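Local coordinates for probable molybdopterin-guanine dinucleotide biosynthesis protein A (Aquifex aeolicus, PDB 2E8B), which probably transfers GMP from GTP to the molybdenum–molybdopterin cofactor, giving the guanine dinucleotide form of the cofactor and diphosphate, at residues E36-G39 with E44-Y47; E48-K51 with E56-I59; E150-K155 with I160-K165. All blocks are in the same frame, centred on the assembly; numbering follows the deposited sequence.

The three contacts illustrate how the chemistry of a contact follows its place in the fold. Contacts 1 and 2 share helix 32-51: contact 1 lies along its surface, where two positively charged side chains approach each other, whereas contact 2 reaches from its last turn to strand 56-61 and packs carbon against carbon, partly buried. The two meet where Tyr47 of contact 1 packs on Val57 and Ile59 of contact 2. Contact 3 joins the helices 146-154 and 160-167, with its centre about 28 Å and about 26 Å from the centres of contacts 1 and 2, on the opposite side of the chain's centre. Also partly buried, it sets an arginine over a neighbouring helical turn.

Contact 1 of 3, residues E36-G39 with E44-Y47; sequences EIKG and ERVY
Lys38 and Arg45 meet through the charged ends of two long side chains, with the ammonium of the lysine at the edge of the guanidinium and near its plane. Lys38 NZ lies 3.3 Å from Arg45 NH1 and 3.6 Å from Arg45 NH2, so it faces both terminal nitrogens. All three are donors, and the approach is one of like charges rather than a bond; such closeness would tend to favour loss of the lysine proton, although the structure does not settle its charge.

The shapes of the chains explain the meeting. Lys38 starts with CG anti to the backbone N (chi1 -179°) and then bends at each of its next three torsions, which brings NZ round toward the later turn of the helix. Arg45 places CG beside its backbone N and bends at chi3; the two side chains cross at about a right angle. The guanidinium has an anchor beyond the pair, since Arg45 NH2 is hydrogen-bonded to Pro108 O. One turn further on, Arg45 O accepts a hydrogen bond from Thr49 OG1.

Both residues belong to helix 32-51, the connecting helix of the beta-alpha-beta unit formed with the parallel strands 16-22 and 56-61; their meeting is at its surface, while Glu44 and Tyr47 of the same helix touch loop residues, Glu44 on Leu70 and Tyr47 on Ala72 and Pro73, just ahead of strand 74-76.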
loop_
_atom_site.group_PDB
_atom_site.type_symbol
_atom_site.label_atom_id
_atom_site.label_comp_id
_atom_site.label_asym_id
_atom_site.label_seq_id
_atom_site.Cartn_x
_atom_site.Cartn_y
_atom_site.Cartn_z
ATOM N N GLU A 36 0.369 6.249 17.820
ATOM C CA GLU A 36 -0.967 6.133 17.254
ATOM C C GLU A 36 -1.471 7.486 16.772
ATOM O O GLU A 36 -2.101 7.581 15.721
ATOM C CB GLU A 36 -1.928 5.551 18.291
ATOM C CG GLU A 36 -1.491 4.182 18.791
ATOM C CD GLU A 36 -2.354 3.660 19.918
ATOM O OE1 GLU A 36 -2.617 4.425 20.867
ATOM O OE2 GLU A 36 -2.758 2.478 19.858
ATOM N N ILE A 37 -1.193 8.532 17.543
ATOM C CA ILE A 37 -1.630 9.874 17.174
ATOM C C ILE A 37 -0.840 10.374 15.973
ATOM O O ILE A 37 -1.412 10.901 15.017
ATOM C CB ILE A 37 -1.474 10.845 18.360
ATOM C CG1 ILE A 37 -2.390 10.393 19.501
ATOM C CG2 ILE A 37 -1.801 12.272 17.930
ATOM C CD1 ILE A 37 -3.844 10.224 19.104
ATOM N N LYS A 38 0.476 10.196 16.022
ATOM C CA LYS A 38 1.340 10.606 14.927
ATOM C C LYS A 38 0.947 9.807 13.686
ATOM O O LYS A 38 0.970 10.321 12.566
ATOM C CB LYS A 38 2.801 10.329 15.292
ATOM C CG LYS A 38 3.831 10.735 14.241
ATOM C CD LYS A 38 3.900 12.243 14.043
ATOM C CE LYS A 38 2.802 12.737 13.117
ATOM N NZ LYS A 38 2.882 12.077 11.788
ATOM N N GLY A 39 0.569 8.549 13.908
ATOM C CA GLY A 39 0.172 7.668 12.823
ATOM C C GLY A 39 -1.009 8.164 12.006
ATOM O O GLY A 39 -1.128 7.844 10.822
ATOM N N GLU A 44 -2.699 10.363 6.761
ATOM C CA GLU A 44 -3.341 11.499 6.114
ATOM C C GLU A 44 -2.407 12.000 5.015
ATOM O O GLU A 44 -2.838 12.272 3.893
ATOM C CB GLU A 44 -3.589 12.613 7.134
ATOM C CG GLU A 44 -4.343 13.814 6.587
ATOM C CD GLU A 44 -4.565 14.885 7.645
ATOM O OE1 GLU A 44 -3.574 15.464 8.129
ATOM O OE2 GLU A 44 -5.733 15.142 7.995
ATOM N N ARG A 45 -1.123 12.107 5.338
ATOM C CA ARG A 45 -0.141 12.568 4.368
ATOM C C ARG A 45 0.009 11.595 3.202
ATOM O O ARG A 45 0.115 12.013 2.046
ATOM C CB ARG A 45 1.219 12.778 5.035
ATOM C CG ARG A 45 1.241 13.891 6.076
ATOM C CD ARG A 45 2.643 14.467 6.236
ATOM N NE ARG A 45 3.587 13.520 6.825
ATOM C CZ ARG A 45 3.634 13.211 8.118
ATOM N NH1 ARG A 45 2.790 13.776 8.974
ATOM N NH2 ARG A 45 4.529 12.337 8.559
ATOM N N VAL A 46 0.021 10.300 3.501
ATOM C CA VAL A 46 0.158 9.293 2.456
ATOM C C VAL A 46 -1.032 9.375 1.509
ATOM O O VAL A 46 -0.881 9.259 0.294
ATOM C CB VAL A 46 0.228 7.868 3.043
ATOM C CG1 VAL A 46 0.204 6.837 1.924
ATOM C CG2 VAL A 46 1.498 7.711 3.866
ATOM N N TYR A 47 -2.216 9.577 2.081
ATOM C CA TYR A 47 -3.442 9.676 1.305
ATOM C C TYR A 47 -3.401 10.876 0.365
ATOM O O TYR A 47 -3.736 10.764 -0.815
ATOM C CB TYR A 47 -4.643 9.793 2.247
ATOM C CG TYR A 47 -5.949 10.032 1.533
ATOM C CD1 TYR A 47 -6.447 9.104 0.621
ATOM C CD2 TYR A 47 -6.680 11.197 1.756
ATOM C CE1 TYR A 47 -7.642 9.333 -0.053
ATOM C CE2 TYR A 47 -7.873 11.434 1.090
ATOM C CZ TYR A 47 -8.349 10.500 0.187
ATOM O OH TYR A 47 -9.538 10.725 -0.465
#

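Contact 2 of 3, residues E48-K51 with E56-I59; sequences ETAK and EVYI
The last turn of helix 32-51 approaches the start of strand 56-61 most closely at Lys51 and Val57, whose CA atoms are 6.1 Å apart. Val57 points toward the helix, where its CG1 meets Ala50 while its CG2 meets both Ala50 and Lys51. CG1 sits 3.8 Å from Ala50 CB, an apolar contact between a methyl of the strand and the short side chain of the helix. CG2 lies beside the backbone N of its own residue, and this puts it against the aliphatic part of Lys51 as well as the main chain of Ala50, where it is 3.8 Å from Ala50 C.

The contact lies in the second half of a beta-alpha-beta crossover, where the helix hands over to the strand: strand 16-22 leads into helix 32-51, which returns to strand 56-61, parallel to the first and hydrogen-bonded to it through the backbone of Glu56 and Tyr58. Such a unit fits the GT-A type nucleotidyltransferase domain to which this family belongs. Val57 also touches Val19 of the neighbouring strand, so it lies between the sheet and the helix that covers it.

The Lys51 and Val57 side chains run antiparallel to one another, side by side, the lysine folded back by bends at its last three torsions, from chi2 -90° onward. Its CG is 3.7 Å from Val57 CG2, while its CE comes to 3.4 Å from the same methyl, tighter than usual van der Waals contact. Beyond this hydrocarbon stretch, Lys51 NZ is hydrogen-bonded to Phe54 O in the turn joining the helix to the strand.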
loop_
_atom_site.group_PDB
_atom_site.type_symbol
_atom_site.label_atom_id
_atom_site.label_comp_id
_atom_site.label_asym_id
_atom_site.label_seq_id
_atom_site.Cartn_x
_atom_site.Cartn_y
_atom_site.Cartn_z
ATOM N N GLU A 48 -2.982 12.020 0.889
ATOM C CA GLU A 48 -2.902 13.221 0.073
ATOM C C GLU A 48 -1.859 13.044 -1.030
ATOM O O GLU A 48 -2.064 13.476 -2.159
ATOM C CB GLU A 48 -2.574 14.427 0.954
ATOM C CG GLU A 48 -3.618 14.645 2.039
ATOM C CD GLU A 48 -3.465 15.968 2.759
ATOM O OE1 GLU A 48 -2.384 16.216 3.336
ATOM O OE2 GLU A 48 -4.431 16.760 2.750
ATOM N N THR A 49 -0.747 12.394 -0.707
ATOM C CA THR A 49 0.289 12.150 -1.699
ATOM C C THR A 49 -0.291 11.293 -2.824
ATOM O O THR A 49 -0.088 11.572 -4.004
ATOM C CB THR A 49 1.491 11.421 -1.077
ATOM O OG1 THR A 49 2.116 12.279 -0.114
ATOM C CG2 THR A 49 2.503 11.047 -2.149
ATOM N N ALA A 50 -1.028 10.251 -2.455
ATOM C CA ALA A 50 -1.631 9.367 -3.441
ATOM C C ALA A 50 -2.603 10.137 -4.337
ATOM O O ALA A 50 -2.599 9.980 -5.558
ATOM C CB ALA A 50 -2.359 8.230 -2.739
ATOM N N LYS A 51 -3.436 10.975 -3.728
ATOM C CA LYS A 51 -4.404 11.748 -4.499
ATOM C C LYS A 51 -3.744 12.694 -5.492
ATOM O O LYS A 51 -4.370 13.086 -6.477
ATOM C CB LYS A 51 -5.328 12.540 -3.571
ATOM C CG LYS A 51 -6.492 11.732 -3.011
ATOM C CD LYS A 51 -7.753 11.778 -3.892
ATOM C CE LYS A 51 -7.585 11.114 -5.261
ATOM N NZ LYS A 51 -7.137 12.056 -6.320
ATOM N N GLU A 56 -8.283 8.002 -8.518
ATOM C CA GLU A 56 -9.056 7.441 -7.417
ATOM C C GLU A 56 -8.145 6.815 -6.369
ATOM O O GLU A 56 -7.207 6.089 -6.699
ATOM C CB GLU A 56 -10.040 6.395 -7.939
ATOM C CG GLU A 56 -10.986 6.932 -9.002
ATOM C CD GLU A 56 -12.103 5.966 -9.333
ATOM O OE1 GLU A 56 -11.806 4.795 -9.655
ATOM O OE2 GLU A 56 -13.281 6.383 -9.277
ATOM N N VAL A 57 -8.429 7.115 -5.106
ATOM C CA VAL A 57 -7.657 6.587 -3.987
ATOM C C VAL A 57 -8.617 6.063 -2.930
ATOM O O VAL A 57 -9.544 6.759 -2.527
ATOM C CB VAL A 57 -6.777 7.679 -3.344
ATOM C CG1 VAL A 57 -5.943 7.084 -2.224
ATOM C CG2 VAL A 57 -5.880 8.309 -4.392
ATOM N N TYR A 58 -8.393 4.832 -2.487
ATOM C CA TYR A 58 -9.242 4.235 -1.469
ATOM C C TYR A 58 -8.417 3.861 -0.254
ATOM O O TYR A 58 -7.222 3.586 -0.363
ATOM C CB TYR A 58 -9.922 2.968 -1.993
ATOM C CG TYR A 58 -10.720 3.166 -3.258
ATOM C CD1 TYR A 58 -10.120 3.035 -4.506
ATOM C CD2 TYR A 58 -12.070 3.505 -3.205
ATOM C CE1 TYR A 58 -10.841 3.235 -5.674
ATOM C CE2 TYR A 58 -12.805 3.711 -4.374
ATOM C CZ TYR A 58 -12.180 3.574 -5.603
ATOM O OH TYR A 58 -12.883 3.779 -6.768
ATOM N N ILE A 59 -9.065 3.869 0.904
ATOM C CA ILE A 59 -8.408 3.488 2.144
ATOM C C ILE A 59 -8.929 2.099 2.484
ATOM O O ILE A 59 -10.138 1.876 2.514
ATOM C CB ILE A 59 -8.782 4.437 3.298
ATOM C CG1 ILE A 59 -8.368 5.870 2.961
ATOM C CG2 ILE A 59 -8.140 3.951 4.587
ATOM C CD1 ILE A 59 -6.868 6.086 2.873
#

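Contact 3 of 3, residues E150-K155 with I160-K165; sequences EERIKK and IWALLK
Arg152 reaches from one helix to the next, crossing Leu163 at a slant and carrying its flat end over the backbone of Ala162. Its aliphatic part does the first touching: Arg152 CD lies 3.7 Å from Leu163 CA and 3.8 Å from Leu163 CD1. The leucine has its CG anti to the backbone N (chi1 169°), and one of its two branches, CD1, thereby meets the arginine chain.

Past CD the arginine bends at chi3 (73°), turning the guanidinium from Leu163 toward Ala162. One face of that group is covered by the carbonyl of Ala162, whose oxygen stands 4.0 Å above the plane and over its centre. The oxygen is thus not in line with an N-H, and no hydrogen bond is formed. At one end of the group, Arg152 NH2 is 3.5 Å from Ala162 CB, while Leu163 N approaches from an oblique direction.

The two helices, 146-154 and 160-167, follow each other along the chain, and the arginine bridges them beside the short loop that joins them. Arg152 NH2 forms a salt bridge with Asp157 in that loop, and Arg152 NH1 forms another with Asp166 in the second helix. Elsewhere in the pair, Ile153 packs on helix 84-94 and Leu164 on Tyr141 of strand 140-142.

The contact thus splits the arginine by chemistry: its carbon chain packs on Leu163, whereas its two terminal nitrogens have acidic partners. Two carboxylates would be expected to favour its positive charge and to fix how the guanidinium is turned over Ala162.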
loop_
_atom_site.group_PDB
_atom_site.type_symbol
_atom_site.label_atom_id
_atom_site.label_comp_id
_atom_site.label_asym_id
_atom_site.label_seq_id
_atom_site.Cartn_x
_atom_site.Cartn_y
_atom_site.Cartn_z
ATOM N N GLU A 150 -5.790 -15.594 -2.992
ATOM C CA GLU A 150 -6.898 -16.222 -2.296
ATOM C C GLU A 150 -6.554 -17.664 -1.939
ATOM O O GLU A 150 -6.904 -18.153 -0.864
ATOM C CB GLU A 150 -8.142 -16.185 -3.178
ATOM C CG GLU A 150 -9.414 -16.476 -2.431
ATOM C CD GLU A 150 -10.614 -16.488 -3.340
ATOM O OE1 GLU A 150 -10.910 -15.441 -3.958
ATOM O OE2 GLU A 150 -11.254 -17.550 -3.438
ATOM N N GLU A 151 -5.863 -18.338 -2.852
ATOM C CA GLU A 151 -5.460 -19.722 -2.650
ATOM C C GLU A 151 -4.509 -19.866 -1.463
ATOM O O GLU A 151 -4.694 -20.729 -0.604
ATOM C CB GLU A 151 -4.785 -20.241 -3.919
ATOM C CG GLU A 151 -4.335 -21.684 -3.865
ATOM C CD GLU A 151 -3.724 -22.127 -5.177
ATOM O OE1 GLU A 151 -4.397 -21.982 -6.219
ATOM O OE2 GLU A 151 -2.575 -22.617 -5.174
ATOM N N ARG A 152 -3.486 -19.017 -1.415
ATOM C CA ARG A 152 -2.517 -19.076 -0.327
ATOM C C ARG A 152 -3.136 -18.699 1.022
ATOM O O ARG A 152 -2.854 -19.337 2.034
ATOM C CB ARG A 152 -1.321 -18.170 -0.640
ATOM C CG ARG A 152 -0.570 -18.554 -1.915
ATOM C CD ARG A 152 0.773 -17.840 -2.003
ATOM N NE ARG A 152 1.739 -18.395 -1.058
ATOM C CZ ARG A 152 2.442 -19.500 -1.275
ATOM N NH1 ARG A 152 2.294 -20.171 -2.412
ATOM N NH2 ARG A 152 3.287 -19.942 -0.357
ATOM N N ILE A 153 -3.978 -17.669 1.044
ATOM C CA ILE A 153 -4.613 -17.266 2.295
ATOM C C ILE A 153 -5.491 -18.423 2.770
ATOM O O ILE A 153 -5.493 -18.781 3.949
ATOM C CB ILE A 153 -5.479 -15.997 2.114
ATOM C CG1 ILE A 153 -4.581 -14.812 1.734
ATOM C CG2 ILE A 153 -6.234 -15.687 3.401
ATOM C CD1 ILE A 153 -5.315 -13.499 1.568
ATOM N N LYS A 154 -6.225 -19.016 1.836
ATOM C CA LYS A 154 -7.098 -20.142 2.149
ATOM C C LYS A 154 -6.275 -21.278 2.756
ATOM O O LYS A 154 -6.725 -21.954 3.686
ATOM C CB LYS A 154 -7.809 -20.614 0.872
ATOM C CG LYS A 154 -8.871 -21.688 1.083
ATOM C CD LYS A 154 -8.258 -23.064 1.271
ATOM C CE LYS A 154 -7.583 -23.542 -0.005
ATOM N NZ LYS A 154 -8.552 -23.625 -1.133
ATOM N N LYS A 155 -5.066 -21.480 2.242
ATOM C CA LYS A 155 -4.197 -22.538 2.747
ATOM C C LYS A 155 -3.456 -22.123 4.013
ATOM O O LYS A 155 -2.669 -22.895 4.564
ATOM C CB LYS A 155 -3.202 -22.972 1.671
ATOM C CG LYS A 155 -3.850 -23.707 0.502
ATOM C CD LYS A 155 -2.826 -24.064 -0.558
ATOM C CE LYS A 155 -3.460 -24.801 -1.728
ATOM N NZ LYS A 155 -2.447 -25.125 -2.773
ATOM N N ILE A 160 3.599 -12.551 2.455
ATOM C CA ILE A 160 3.590 -11.909 1.145
ATOM C C ILE A 160 4.892 -12.263 0.427
ATOM O O ILE A 160 4.944 -12.283 -0.805
ATOM C CB ILE A 160 3.433 -10.378 1.259
ATOM C CG1 ILE A 160 2.044 -10.051 1.826
ATOM C CG2 ILE A 160 3.578 -9.729 -0.115
ATOM C CD1 ILE A 160 1.797 -8.563 2.044
ATOM N N TRP A 161 5.943 -12.542 1.192
ATOM C CA TRP A 161 7.220 -12.935 0.588
ATOM C C TRP A 161 7.019 -14.228 -0.189
ATOM O O TRP A 161 7.516 -14.377 -1.300
ATOM C CB TRP A 161 8.302 -13.176 1.644
ATOM C CG TRP A 161 8.927 -11.943 2.214
ATOM C CD1 TRP A 161 8.786 -10.658 1.769
ATOM C CD2 TRP A 161 9.811 -11.883 3.338
ATOM N NE1 TRP A 161 9.529 -9.802 2.550
ATOM C CE2 TRP A 161 10.170 -10.528 3.519
ATOM C CE3 TRP A 161 10.338 -12.845 4.212
ATOM C CZ2 TRP A 161 11.033 -10.109 4.538
ATOM C CZ3 TRP A 161 11.195 -12.427 5.227
ATOM C CH2 TRP A 161 11.533 -11.073 5.379
ATOM N N ALA A 162 6.288 -15.167 0.405
ATOM C CA ALA A 162 6.027 -16.451 -0.242
ATOM C C ALA A 162 5.121 -16.247 -1.446
ATOM O O ALA A 162 5.298 -16.880 -2.487
ATOM C CB ALA A 162 5.379 -17.417 0.751
ATOM N N LEU A 163 4.144 -15.363 -1.298
ATOM C CA LEU A 163 3.226 -15.064 -2.389
ATOM C C LEU A 163 4.008 -14.536 -3.587
ATOM O O LEU A 163 3.829 -15.006 -4.711
ATOM C CB LEU A 163 2.206 -14.008 -1.959
ATOM C CG LEU A 163 1.355 -13.403 -3.083
ATOM C CD1 LEU A 163 0.368 -14.448 -3.623
ATOM C CD2 LEU A 163 0.592 -12.190 -2.549
ATOM N N LEU A 164 4.876 -13.561 -3.333
ATOM C CA LEU A 164 5.663 -12.952 -4.394
ATOM C C LEU A 164 6.626 -13.926 -5.066
ATOM O O LEU A 164 6.827 -13.856 -6.276
ATOM C CB LEU A 164 6.406 -11.726 -3.859
ATOM C CG LEU A 164 5.495 -10.540 -3.505
ATOM C CD1 LEU A 164 6.352 -9.376 -3.036
ATOM C CD2 LEU A 164 4.672 -10.125 -4.711
ATOM N N LYS A 165 7.223 -14.834 -4.299
ATOM C CA LYS A 165 8.119 -15.815 -4.903
ATOM C C LYS A 165 7.297 -16.745 -5.794
ATOM O O LYS A 165 7.751 -17.179 -6.852
ATOM C CB LYS A 165 8.833 -16.632 -3.824
ATOM C CG LYS A 165 9.940 -15.870 -3.134
ATOM C CD LYS A 165 10.761 -16.784 -2.247
ATOM C CE LYS A 165 12.088 -16.139 -1.894
ATOM N NZ LYS A 165 12.949 -17.054 -1.093
#